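Local coordinates for protein malonate decarboxylase subunit alpha (Acinetobacter baumannii ATCC 17978, PDB 6MPR) that probably serves as the transferase subunit of malonate decarboxylase, exchanging acetyl for malonyl on the acyl carrier protein before decarboxylation, at residues Arg77-Thr82 / His88-Ile93; Leu248-Ala253 / Thr274-Leu279. All blocks are in the same frame, centred on the assembly; numbering follows the deposited sequence.

In the fold
The two contacts belong to two different alpha/beta sheets with their helices, on opposite sides of the chain's centre. Contact 1 lies about 25 Å from that centre and joins helix 73-79 to strand 90-94 of the parallel sheet in the N-terminal part of the chain. Contact 2, about 20 Å from the centre, pairs helices 244-261 and 272-287 beside the mixed sheet that contains strand 265-268. Their centres are about 43 Å apart and their nearest atoms about 27 Å, so the two are not in contact. Both are buried and apolar, but contact 1 joins long side chains across a helix-sheet interface, whereas contact 2 uses alanines to bring two helices close together.

Contact 1. Residues Arg77-Thr82 / His88-Ile93; sequences RSLAQT and HDLHMI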
loop_
_atom_site.group_PDB
_atom_site.type_symbol
_atom_site.label_atom_id
_atom_site.label_comp_id
_atom_site.label_asym_id
_atom_site.label_seq_id
_atom_site.Cartn_x
_atom_site.Cartn_y
_atom_site.Cartn_z
ATOM N N ARG A 77 13.275 9.081 -25.488
ATOM C CA ARG A 77 13.563 9.631 -26.813
ATOM C C ARG A 77 14.250 8.591 -27.689
ATOM O O ARG A 77 13.980 8.503 -28.898
ATOM C CB ARG A 77 14.432 10.893 -26.707
ATOM C CG ARG A 77 13.696 12.131 -26.189
ATOM C CD ARG A 77 14.602 13.375 -26.166
ATOM N NE ARG A 77 15.421 13.459 -24.951
ATOM C CZ ARG A 77 16.740 13.259 -24.928
ATOM N NH1 ARG A 77 17.391 12.964 -26.046
ATOM N NH2 ARG A 77 17.417 13.359 -23.789
ATOM N N SER A 78 15.136 7.785 -27.092
ATOM C CA SER A 78 15.839 6.761 -27.859
ATOM C C SER A 78 14.884 5.654 -28.282
ATOM O O SER A 78 14.905 5.213 -29.436
ATOM C CB SER A 78 17.011 6.186 -27.046
ATOM O OG SER A 78 18.013 7.162 -26.754
ATOM N N LEU A 79 14.030 5.195 -27.361
ATOM C CA LEU A 79 13.071 4.150 -27.712
ATOM C C LEU A 79 12.196 4.574 -28.890
ATOM O O LEU A 79 11.922 3.772 -29.792
ATOM C CB LEU A 79 12.211 3.809 -26.490
ATOM C CG LEU A 79 11.223 2.653 -26.663
ATOM C CD1 LEU A 79 11.971 1.357 -26.921
ATOM C CD2 LEU A 79 10.350 2.520 -25.425
ATOM N N ALA A 80 11.787 5.843 -28.923
ATOM C CA ALA A 80 10.973 6.350 -30.024
ATOM C C ALA A 80 11.732 6.440 -31.342
ATOM O O ALA A 80 11.096 6.683 -32.371
ATOM C CB ALA A 80 10.402 7.723 -29.659
ATOM N N GLN A 81 13.061 6.260 -31.341
ATOM C CA GLN A 81 13.867 6.244 -32.558
ATOM C C GLN A 81 14.226 4.835 -33.025
ATOM O O GLN A 81 14.918 4.690 -34.042
ATOM C CB GLN A 81 15.150 7.054 -32.356
ATOM C CG GLN A 81 14.906 8.518 -32.051
ATOM C CD GLN A 81 14.118 9.208 -33.154
ATOM O OE1 GLN A 81 14.428 9.062 -34.338
ATOM N NE2 GLN A 81 13.084 9.954 -32.769
ATOM N N THR A 82 13.769 3.798 -32.326
ATOM C CA THR A 82 14.051 2.437 -32.768
ATOM C C THR A 82 13.221 2.087 -34.001
ATOM O O THR A 82 12.243 2.760 -34.350
ATOM C CB THR A 82 13.784 1.428 -31.642
ATOM O OG1 THR A 82 12.417 1.528 -31.210
ATOM C CG2 THR A 82 14.710 1.676 -30.456
ATOM N N HIS A 88 7.858 -3.592 -32.012
ATOM C CA HIS A 88 6.454 -3.276 -32.236
ATOM C C HIS A 88 5.639 -3.992 -31.172
ATOM O O HIS A 88 6.136 -4.894 -30.494
ATOM C CB HIS A 88 5.990 -3.682 -33.640
ATOM C CG HIS A 88 6.320 -5.098 -33.992
ATOM N ND1 HIS A 88 5.496 -6.157 -33.677
ATOM C CD2 HIS A 88 7.392 -5.630 -34.624
ATOM C CE1 HIS A 88 6.047 -7.280 -34.099
ATOM N NE2 HIS A 88 7.197 -6.990 -34.678
ATOM N N ASP A 89 4.387 -3.554 -31.010
ATOM C CA ASP A 89 3.446 -4.164 -30.065
ATOM C C ASP A 89 3.982 -4.148 -28.643
ATOM O O ASP A 89 3.665 -5.031 -27.836
ATOM C CB ASP A 89 3.080 -5.590 -30.476
ATOM C CG ASP A 89 2.237 -5.624 -31.730
ATOM O OD1 ASP A 89 1.033 -5.312 -31.638
ATOM O OD2 ASP A 89 2.788 -5.913 -32.812
ATOM N N LEU A 90 4.795 -3.146 -28.327
ATOM C CA LEU A 90 5.224 -2.963 -26.949
ATOM C C LEU A 90 4.027 -2.631 -26.068
ATOM O O LEU A 90 3.138 -1.873 -26.458
ATOM C CB LEU A 90 6.280 -1.854 -26.850
ATOM C CG LEU A 90 7.628 -2.154 -27.512
ATOM C CD1 LEU A 90 8.696 -1.166 -27.086
ATOM C CD2 LEU A 90 8.063 -3.607 -27.238
ATOM N N HIS A 91 3.995 -3.221 -24.886
ATOM C CA HIS A 91 2.955 -2.952 -23.899
ATOM C C HIS A 91 3.611 -2.029 -22.884
ATOM O O HIS A 91 4.430 -2.466 -22.070
ATOM C CB HIS A 91 2.449 -4.257 -23.288
ATOM C CG HIS A 91 1.402 -4.091 -22.228
ATOM N ND1 HIS A 91 0.644 -5.148 -21.782
ATOM C CD2 HIS A 91 0.998 -3.012 -21.514
ATOM C CE1 HIS A 91 -0.196 -4.728 -20.850
ATOM N NE2 HIS A 91 0.005 -3.435 -20.661
ATOM N N MET A 92 3.291 -0.740 -22.969
ATOM C CA MET A 92 3.936 0.229 -22.092
ATOM C C MET A 92 3.221 0.275 -20.758
ATOM O O MET A 92 1.983 0.253 -20.692
ATOM C CB MET A 92 3.948 1.623 -22.721
ATOM C CG MET A 92 4.599 1.658 -24.101
ATOM S SD MET A 92 6.272 0.959 -24.149
ATOM C CE MET A 92 7.111 2.063 -22.996
ATOM N N ILE A 93 4.015 0.345 -19.694
ATOM C CA ILE A 93 3.527 0.457 -18.326
ATOM C C ILE A 93 4.161 1.713 -17.757
ATOM O O ILE A 93 5.377 1.751 -17.529
ATOM C CB ILE A 93 3.865 -0.780 -17.483
ATOM C CG1 ILE A 93 3.232 -2.019 -18.109
ATOM C CG2 ILE A 93 3.338 -0.613 -16.053
ATOM C CD1 ILE A 93 3.785 -3.338 -17.598
#
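In the beta-alpha-beta unit made by strand 61-64, helix 73-79 and strand 90-94, Leu79 of the helix meets Leu90 and Met92 of the returning strand. Its forked end serves both partners, one methyl each. CD1 of Leu79 lies 4.1 Å from CD1 of Leu90, tip to tip, and CD2 of Leu79 stands 4.1 Å from CE of Met92 in the same manner. The fork gets there because Leu79 carries CG opposite its backbone N (chi1 -176°), which sends the side chain out from the helix toward the sheet. The backbones themselves stay far apart, with 10.6 Å between CA of Leu79 and CA of Leu90, so long apolar side chains are needed to fill the layer between helix and strand.

Leu90 and Met92 are two residues apart, so both face the helix, while His91 between them turns to the other side of the strand and bonds to Asp115. Strand 90-94 runs parallel to and beside 61-64, as in a beta-alpha-beta crossover, with 111-116 along its other edge. Met92 suits its place through flexibility: its chain is bent at both chi2 and chi3, which brings the terminal methyl round to Leu79. Leu105 and Phe106 of helix 100-107 extend this apolar layer, touching Leu79 and Met92 respectively.

Leu79 to Thr82 form a type I turn. There the carbonyl O of Leu79 is held twice, by Thr82 N at 3.1 Å and by Thr82 OG1 at 2.7 Å, the hydroxyl lying in the carbonyl plane. At the strand's entrance His88 ND1 donates to Asp89 OD2 at 2.9 Å, a nearly straight bond (164°) that uses the oxygen's anti lone pair.

Contact 2. Residues Leu248-Ala253 / Thr274-Leu279; sequences LMAMMA and TAAIEL
Glu278 OE2 is gripped by two imidazoles, ND1 of His268 and ND1 of His303, while its OE1 bonds to Thr305; these bonds give a buried carboxylate its polar partners on the side of helix 272-287 turned away from helix 244-261. On the facing side the side chains that meet are all apolar. Helix 272-287 is the connecting helix of the beta-alpha-beta unit between parallel strands 265-268 and 297-299; helix 244-261 precedes the first of them. Met249 and Ile277 both touch Met433 of strand 429-433 in the same mixed sheet.

The axes of the two short segments cross at -63° and approach to 8.1 Å, a close distance made possible by alanines. Ala250 and Ala253, nearly one helical turn apart, both point at the partner, and their small side chains let the CA atoms of Ala250 and Ile277 come within 4.7 Å. Ala250 CB fits against the backbone of the second helix, 3.5 Å from Ile277 N, and meets Ala276 CB at 3.7 Å.

Ile277 supplies the long side chain of the contact. Its first side-chain bond runs across the interface, but the CG1 branch, set beside the backbone N and extended through chi2 (175°), reaches over to the first helix. CG1 presses on Ala250 CB at 3.4 Å, tighter than usual for carbons, and the branch ends with CD1 resting 3.6 Å from Ala253 CB.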
loop_
_atom_site.group_PDB
_atom_site.type_symbol
_atom_site.label_atom_id
_atom_site.label_comp_id
_atom_site.label_asym_id
_atom_site.label_seq_id
_atom_site.Cartn_x
_atom_site.Cartn_y
_atom_site.Cartn_z
ATOM N N LEU A 248 -9.950 32.565 1.890
ATOM C CA LEU A 248 -11.216 32.297 2.574
ATOM C C LEU A 248 -11.448 30.797 2.730
ATOM O O LEU A 248 -11.782 30.314 3.818
ATOM C CB LEU A 248 -12.372 32.947 1.805
ATOM C CG LEU A 248 -13.802 32.797 2.340
ATOM C CD1 LEU A 248 -13.965 33.441 3.703
ATOM C CD2 LEU A 248 -14.816 33.393 1.328
ATOM N N MET A 249 -11.265 30.045 1.650
ATOM C CA MET A 249 -11.459 28.601 1.718
ATOM C C MET A 249 -10.434 27.952 2.640
ATOM O O MET A 249 -10.760 27.011 3.373
ATOM C CB MET A 249 -11.397 28.015 0.305
ATOM C CG MET A 249 -12.604 28.421 -0.548
ATOM S SD MET A 249 -12.369 28.024 -2.281
ATOM C CE MET A 249 -12.477 26.247 -2.237
ATOM N N ALA A 250 -9.194 28.458 2.630
ATOM C CA ALA A 250 -8.161 27.944 3.528
ATOM C C ALA A 250 -8.509 28.209 4.993
ATOM O O ALA A 250 -8.284 27.349 5.855
ATOM C CB ALA A 250 -6.813 28.570 3.169
ATOM N N MET A 251 -9.067 29.385 5.296
ATOM C CA MET A 251 -9.510 29.657 6.662
ATOM C C MET A 251 -10.583 28.668 7.105
ATOM O O MET A 251 -10.547 28.162 8.233
ATOM C CB MET A 251 -10.044 31.087 6.781
ATOM C CG MET A 251 -8.972 32.172 6.751
ATOM S SD MET A 251 -9.690 33.797 6.425
ATOM C CE MET A 251 -9.973 34.425 8.084
ATOM N N MET A 252 -11.563 28.405 6.240
ATOM C CA MET A 252 -12.620 27.455 6.582
ATOM C C MET A 252 -12.084 26.032 6.732
ATOM O O MET A 252 -12.548 25.286 7.604
ATOM C CB MET A 252 -13.724 27.525 5.530
ATOM C CG MET A 252 -14.463 28.864 5.561
ATOM S SD MET A 252 -16.011 28.821 4.630
ATOM C CE MET A 252 -15.404 28.852 2.946
ATOM N N ALA A 253 -11.120 25.627 5.892
ATOM C CA ALA A 253 -10.487 24.326 6.076
ATOM C C ALA A 253 -9.834 24.210 7.449
ATOM O O ALA A 253 -9.954 23.179 8.116
ATOM C CB ALA A 253 -9.454 24.067 4.972
ATOM N N THR A 274 -4.719 24.774 -1.491
ATOM C CA THR A 274 -3.979 24.178 -0.380
ATOM C C THR A 274 -2.701 24.947 -0.072
ATOM O O THR A 274 -2.223 24.904 1.065
ATOM C CB THR A 274 -3.677 22.702 -0.670
ATOM O OG1 THR A 274 -3.048 22.561 -1.955
ATOM C CG2 THR A 274 -4.965 21.871 -0.633
ATOM N N ALA A 275 -2.135 25.655 -1.059
ATOM C CA ALA A 275 -0.991 26.520 -0.772
ATOM C C ALA A 275 -1.379 27.616 0.213
ATOM O O ALA A 275 -0.610 27.950 1.126
ATOM C CB ALA A 275 -0.451 27.127 -2.062
ATOM N N ALA A 276 -2.577 28.182 0.041
ATOM C CA ALA A 276 -3.082 29.176 0.987
ATOM C C ALA A 276 -3.186 28.600 2.394
ATOM O O ALA A 276 -2.862 29.285 3.371
ATOM C CB ALA A 276 -4.442 29.722 0.517
ATOM N N ILE A 277 -3.632 27.345 2.526
ATOM C CA ILE A 277 -3.677 26.710 3.848
ATOM C C ILE A 277 -2.287 26.688 4.470
ATOM O O ILE A 277 -2.082 27.133 5.612
ATOM C CB ILE A 277 -4.249 25.280 3.745
ATOM C CG1 ILE A 277 -5.748 25.304 3.451
ATOM C CG2 ILE A 277 -3.983 24.502 5.029
ATOM C CD1 ILE A 277 -6.323 23.917 3.222
ATOM N N GLU A 278 -1.313 26.154 3.723
ATOM C CA GLU A 278 0.062 26.069 4.207
ATOM C C GLU A 278 0.589 27.437 4.624
ATOM O O GLU A 278 1.261 27.562 5.658
ATOM C CB GLU A 278 0.947 25.449 3.122
ATOM C CG GLU A 278 0.495 24.034 2.702
ATOM C CD GLU A 278 1.106 23.532 1.404
ATOM O OE1 GLU A 278 2.137 24.073 0.958
ATOM O OE2 GLU A 278 0.527 22.581 0.825
ATOM N N LEU A 279 0.269 28.480 3.854
ATOM C CA LEU A 279 0.807 29.815 4.101
ATOM C C LEU A 279 0.054 30.608 5.167
ATOM O O LEU A 279 0.579 31.626 5.633
ATOM C CB LEU A 279 0.848 30.623 2.801
ATOM C CG LEU A 279 1.954 30.152 1.852
ATOM C CD1 LEU A 279 1.838 30.830 0.487
ATOM C CD2 LEU A 279 3.322 30.408 2.474
#